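Local atomic coordinates of macrophage migration inhibitory factor (Plasmodium berghei, PDB entry 2WKB), a protein that belongs to the macrophage migration inhibitory factor family, whose members are small alpha/beta proteins that assemble as homotrimers. Residues Ile9-Asp13 with Asp14-Asn18. Sequence-based numbering, arbitrary orientation.
Sequences ISIPD and DKAQN
Ile11, two residues before helix 13-31, sends its two branches to different residues of the first turn. Ile11 CD1 rests on Ala16, 3.7 Å from Ala16 CA. The Ala16 CB methyl lies 4.0 Å from the same Ile11 CD1. Chi1 of 53° puts Ile11 CG1 between the backbone N and the carbonyl carbon, and from there the extended CD1 arrives at Ala16. Ile11 CG2, beside the backbone N, lies 3.8 Å from Lys15 CD, the two side chains running nearly at right angles. The backbone sets Lys15 CB 3.9 Å from Pro12 CD, and CG, anti to the backbone N (chi1 -179°), directs the rest of the lysine chain toward Ile11; NZ donates a hydrogen bond to the carbonyl oxygen of His87. Two i to i+4 backbone hydrogen bonds begin the helix: Ala16 N to Pro12 O (2.9 Å) and Gln17 N to Asp13 O (2.9 Å). Asp13 turns its carboxylate off the helix to the second subunit, forming a salt bridge with Lys46 and a hydrogen bond with Asn47 there. This is a helix N-terminus with proline at the N-cap, where the loop after strand 4-7, its Ile11 also packed on Leu88, enters the first long helix of the MIF fold beside a subunit interface.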
ATOM      1  N   ILE E   9       5.110  -8.083  12.903  1.00 13.93           N
ATOM      2  CA  ILE E   9       5.291  -9.426  13.498  1.00 14.95           C
ATOM      3  C   ILE E   9       5.789 -10.409  12.470  1.00 15.85           C
ATOM      4  O   ILE E   9       5.189 -10.615  11.447  1.00 13.14           O
ATOM      5  CB  ILE E   9       4.025  -9.914  14.211  1.00 15.38           C
ATOM      6  CG1 ILE E   9       3.756  -8.990  15.401  1.00 13.93           C
ATOM      7  CG2 ILE E   9       4.213 -11.438  14.600  1.00 16.31           C
ATOM      8  CD1 ILE E   9       2.457  -9.301  16.062  1.00 16.05           C
ATOM      9  N   SER E  10       6.916 -11.073  12.777  1.00 13.40           N
ATOM     10  CA  SER E  10       7.585 -11.992  11.820  1.00 15.30           C
ATOM     11  C   SER E  10       7.087 -13.445  11.935  1.00 15.74           C
ATOM     12  O   SER E  10       7.212 -14.091  13.022  1.00 15.59           O
ATOM     13  CB  SER E  10       9.118 -11.985  12.175  1.00 16.21           C
ATOM     14  OG  SER E  10       9.822 -12.875  11.262  1.00 17.09           O
ATOM     15  N   ILE E  11       6.505 -13.988  10.863  1.00 14.28           N
ATOM     16  CA  ILE E  11       6.026 -15.382  10.901  1.00 15.92           C
ATOM     17  C   ILE E  11       6.438 -16.082   9.594  1.00 15.62           C
ATOM     18  O   ILE E  11       6.590 -15.448   8.539  1.00 17.37           O
ATOM     19  CB  ILE E  11       4.509 -15.544  11.041  1.00 15.02           C
ATOM     20  CG1 ILE E  11       3.846 -14.717   9.938  1.00 14.77           C
ATOM     21  CG2 ILE E  11       4.052 -15.168  12.470  1.00 18.73           C
ATOM     22  CD1 ILE E  11       2.296 -14.850   9.989  1.00 12.62           C
ATOM     23  N   PRO E  12       6.576 -17.410   9.659  1.00 16.37           N
ATOM     24  CA  PRO E  12       6.981 -18.085   8.450  1.00 17.30           C
ATOM     25  C   PRO E  12       5.877 -18.112   7.407  1.00 17.61           C
ATOM     26  O   PRO E  12       4.686 -17.969   7.744  1.00 15.77           O
ATOM     27  CB  PRO E  12       7.271 -19.548   8.900  1.00 18.29           C
ATOM     28  CG  PRO E  12       7.120 -19.581  10.413  1.00 19.37           C
ATOM     29  CD  PRO E  12       6.448 -18.288  10.851  1.00 19.18           C
ATOM     30  N   ASP E  13       6.272 -18.368   6.168  1.00 17.50           N
ATOM     31  CA  ASP E  13       5.311 -18.495   5.053  1.00 18.40           C
ATOM     32  C   ASP E  13       4.144 -19.422   5.322  1.00 19.20           C
ATOM     33  O   ASP E  13       2.996 -19.052   5.038  1.00 15.62           O
ATOM     34  CB  ASP E  13       6.007 -18.954   3.753  1.00 19.34           C
ATOM     35  CG  ASP E  13       7.042 -17.949   3.256  1.00 21.30           C
ATOM     36  OD1 ASP E  13       6.984 -16.764   3.647  1.00 18.57           O
ATOM     37  OD2 ASP E  13       7.909 -18.299   2.432  1.00 22.92           O
ATOM     38  N   ASP E  14       4.403 -20.661   5.795  1.00 19.25           N
ATOM     39  CA  ASP E  14       3.258 -21.539   6.053  1.00 20.24           C
ATOM     40  C   ASP E  14       2.275 -21.000   7.057  1.00 19.90           C
ATOM     41  O   ASP E  14       1.052 -21.158   6.863  1.00 17.79           O
ATOM     42  CB  ASP E  14       3.609 -23.007   6.475  1.00 21.98           C
ATOM     43  CG  ASP E  14       4.302 -23.809   5.367  1.00 30.34           C
ATOM     44  OD1 ASP E  14       4.264 -23.422   4.176  1.00 31.29           O
ATOM     45  OD2 ASP E  14       4.918 -24.857   5.730  1.00 37.33           O
ATOM     46  N   LYS E  15       2.779 -20.383   8.127  1.00 16.89           N
ATOM     47  CA  LYS E  15       1.892 -19.818   9.112  1.00 18.10           C
ATOM     48  C   LYS E  15       1.117 -18.583   8.535  1.00 15.64           C
ATOM     49  O   LYS E  15      -0.041 -18.394   8.853  1.00 15.40           O
ATOM     50  CB  LYS E  15       2.698 -19.333  10.307  1.00 17.88           C
ATOM     51  CG  LYS E  15       1.824 -18.774  11.367  1.00 22.99           C
ATOM     52  CD  LYS E  15       2.593 -18.627  12.721  1.00 29.66           C
ATOM     53  CE  LYS E  15       1.691 -19.020  13.858  1.00 33.94           C
ATOM     54  NZ  LYS E  15       2.401 -18.602  15.102  1.00 35.92           N
ATOM     55  N   ALA E  16       1.788 -17.792   7.741  1.00 14.84           N
ATOM     56  CA  ALA E  16       1.111 -16.647   7.038  1.00 14.48           C
ATOM     57  C   ALA E  16      -0.023 -17.186   6.139  1.00 15.17           C
ATOM     58  O   ALA E  16      -1.136 -16.651   6.157  1.00 15.76           O
ATOM     59  CB  ALA E  16       2.131 -15.864   6.174  1.00 13.82           C
ATOM     60  N   GLN E  17       0.254 -18.237   5.350  1.00 14.17           N
ATOM     61  CA  GLN E  17      -0.785 -18.867   4.495  1.00 14.84           C
ATOM     62  C   GLN E  17      -1.946 -19.317   5.322  1.00 15.31           C
ATOM     63  O   GLN E  17      -3.059 -19.048   4.978  1.00 13.11           O
ATOM     64  CB  GLN E  17      -0.213 -20.004   3.607  1.00 14.36           C
ATOM     65  CG  GLN E  17       0.801 -19.470   2.606  1.00 16.06           C
ATOM     66  CD  GLN E  17       0.154 -18.398   1.648  1.00 16.66           C
ATOM     67  OE1 GLN E  17       0.598 -17.224   1.597  1.00 19.37           O
ATOM     68  NE2 GLN E  17      -0.879 -18.785   0.962  1.00 12.24           N
ATOM     69  N   ASN E  18      -1.674 -20.048   6.414  1.00 14.50           N
ATOM     70  CA  ASN E  18      -2.744 -20.547   7.282  1.00 16.52           C
ATOM     71  C   ASN E  18      -3.573 -19.457   7.908  1.00 16.79           C
ATOM     72  O   ASN E  18      -4.818 -19.570   7.973  1.00 15.96           O
ATOM     73  CB  ASN E  18      -2.133 -21.400   8.415  1.00 17.24           C
ATOM     74  CG  ASN E  18      -1.579 -22.731   7.907  1.00 25.08           C
ATOM     75  OD1 ASN E  18      -1.905 -23.179   6.801  1.00 28.21           O
ATOM     76  ND2 ASN E  18      -0.720 -23.367   8.727  1.00 31.60           N
TER